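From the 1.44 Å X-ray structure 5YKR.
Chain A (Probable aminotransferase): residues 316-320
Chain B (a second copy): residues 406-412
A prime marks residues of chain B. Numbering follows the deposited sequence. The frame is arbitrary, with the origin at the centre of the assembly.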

# COMPACT_ATOMS: atom_id res chain seq x y z
N PRO A 316 -17.82 -19.91 -10.73
CA PRO A 316 -16.89 -20.80 -11.41
C PRO A 316 -16.79 -20.51 -12.88
O PRO A 316 -17.82 -20.40 -13.57
CB PRO A 316 -17.54 -22.17 -11.23
CG PRO A 316 -18.59 -22.04 -10.18
CD PRO A 316 -18.91 -20.62 -10.03
N GLY A 317 -15.57 -20.31 -13.37
CA GLY A 317 -15.36 -20.02 -14.78
C GLY A 317 -15.63 -18.59 -15.22
O GLY A 317 -15.48 -18.27 -16.38
N GLN A 318 -16.00 -17.71 -14.30
CA GLN A 318 -16.19 -16.29 -14.60
C GLN A 318 -14.89 -15.66 -15.05
O GLN A 318 -13.81 -16.09 -14.64
CB GLN A 318 -16.71 -15.58 -13.33
CG GLN A 318 -16.94 -14.08 -13.45
CD GLN A 318 -17.55 -13.46 -12.22
OE1 GLN A 318 -18.17 -14.17 -11.40
NE2 GLN A 318 -17.40 -12.14 -12.09
N ALA A 319 -14.95 -14.64 -15.90
CA ALA A 319 -13.77 -13.91 -16.29
C ALA A 319 -13.14 -13.25 -15.08
O ALA A 319 -13.80 -12.54 -14.31
CB ALA A 319 -14.10 -12.87 -17.35
N ILE A 320 -11.83 -13.44 -14.93
CA ILE A 320 -11.06 -12.81 -13.86
C ILE A 320 -11.16 -11.28 -13.92
O ILE A 320 -11.19 -10.70 -14.97
CB ILE A 320 -9.54 -13.30 -13.96
CG1 ILE A 320 -9.38 -14.38 -12.89
CG2 ILE A 320 -8.46 -12.23 -13.93
CD1 ILE A 320 -10.08 -15.59 -13.17
N ASN B 406 -10.55 -16.53 -22.20
CA ASN B 406 -11.83 -17.18 -21.96
C ASN B 406 -11.87 -17.76 -20.59
O ASN B 406 -11.01 -18.62 -20.26
CB ASN B 406 -12.08 -18.26 -23.02
CG ASN B 406 -13.41 -18.95 -22.83
OD1 ASN B 406 -13.54 -19.94 -22.08
ND2 ASN B 406 -14.44 -18.40 -23.43
N GLY B 407 -12.82 -17.31 -19.79
CA GLY B 407 -12.87 -17.68 -18.37
C GLY B 407 -13.04 -19.18 -18.13
O GLY B 407 -12.43 -19.76 -17.21
N LEU B 408 -13.88 -19.80 -18.94
CA LEU B 408 -14.22 -21.21 -18.75
C LEU B 408 -13.04 -22.13 -19.09
O LEU B 408 -12.71 -23.03 -18.31
CB LEU B 408 -15.45 -21.56 -19.59
CG LEU B 408 -15.77 -23.05 -19.69
CD1 LEU B 408 -16.07 -23.68 -18.35
CD2 LEU B 408 -16.91 -23.29 -20.67
N ILE B 409 -12.38 -21.89 -20.24
CA ILE B 409 -11.24 -22.71 -20.63
C ILE B 409 -10.14 -22.51 -19.60
O ILE B 409 -9.52 -23.47 -19.14
CB ILE B 409 -10.73 -22.37 -22.05
CG1 ILE B 409 -11.78 -22.72 -23.10
CG2 ILE B 409 -9.41 -23.08 -22.32
CD1 ILE B 409 -11.50 -22.08 -24.45
N GLU B 410 -9.90 -21.24 -19.23
CA GLU B 410 -8.87 -20.95 -18.23
C GLU B 410 -9.12 -21.67 -16.89
O GLU B 410 -8.21 -22.31 -16.36
CB GLU B 410 -8.75 -19.44 -18.02
CG GLU B 410 -8.18 -18.76 -19.25
CD GLU B 410 -8.27 -17.24 -19.25
OE1 GLU B 410 -8.35 -16.59 -18.17
OE2 GLU B 410 -8.27 -16.67 -20.34
N ALA B 411 -10.36 -21.63 -16.40
CA ALA B 411 -10.68 -22.27 -15.15
C ALA B 411 -10.49 -23.78 -15.25
O ALA B 411 -9.96 -24.41 -14.32
CB ALA B 411 -12.10 -21.91 -14.74
N CYS B 412 -10.92 -24.37 -16.35
CA CYS B 412 -10.76 -25.79 -16.53
C CYS B 412 -9.32 -26.26 -16.55
O CYS B 412 -8.97 -27.20 -15.85
CB CYS B 412 -11.45 -26.21 -17.81
SG CYS B 412 -11.62 -28.01 -17.99
O HOH W 1 -10.51 -15.70 -16.33

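How does chain A enter the contact? Pro316 stands just outside it; its nearest side-chain approach, Pro316 CB to Ala411′ CB, is 6.5 Å. It leads into Gly317, where the two stretches pack most closely. Gly317 has the largest area covered by the other stretch, although it has no side chain: its backbone lies against the first turn of the helix that begins at Gly407′. The CA atoms of Gly317 and Leu408′ are 4.3 Å apart, a spacing that brings main chain almost directly onto main chain. Gly317 CA also rests 3.8 Å from Ala411′ CB, a methyl group one helical turn beyond Gly407′ that points toward the chain A stretch and makes a van der Waals contact with it. The phi of Gly317 is positive, at 79°, a conformation that by itself favours glycine.

What does the carbonyl of Gly317 find on the helix? It settles over the peptide between Gly407′ and Leu408′, with Gly317 O 3.1 Å from Gly407′ C. Leu408′ N is 3.4 Å from Gly317 O, but the angle is too poor for a hydrogen bond, and no direct hydrogen bond joins the two stretches. What the oxygen does have is a CA-H...O contact: Gly407′ CA lies 3.3 Å from Gly317 O, with an angle of 124° at the hydrogen. Glycine suits position 407′ for a steric reason. A CB there would point toward chain A and sit 2.4 Å from Gly317 O, a clash, while also crowding Gln318 C and Ala319 N at 3.1 Å each.

Why do Gln318 and Ala319 add so little with their side chains? Gln318 points away from the helix, extended with chi1 and chi2 both t, so it meets chain B through its backbone, Gln318 O lying 4.2 Å from Gly407′ CA. Ala319 points sideways, and its CA is 4.4 Å from Gly407′ CA; its small methyl comes no nearer to the chain B stretch than Ala319 CB to Gly407′ CA, 5.1 Å. The chain thus passes across the start of the helix chiefly as backbone, and the two stretches together bury a modest 175 Å².

Where does a polar link finally appear? At Ile320, through water 1, which accepts from Ile320 N at 3.0 Å and donates to Glu410′ OE1, also at 3.0 Å from the water oxygen. The water spans a gap the direct contacts leave open. Glu410′ points toward chain A, and its carboxylate can serve both chains: while Glu410′ OE1 takes the water, Glu410′ OE2 accepts from Asn406′ N at 2.9 Å.

What steadies the helix end that chain A packs against? Asn406′ caps it, with Asn406′ OD1 accepting from Ile409′ N at 2.9 Å. Asparagine suits this place because its short side chain can reach forward to the Ile409′ amide, which has no residue one turn earlier inside the helix to accept from it. Within the helix, Ala411′ N donates to Gly407′ O at 2.9 Å, tying together two residues that meet Gly317.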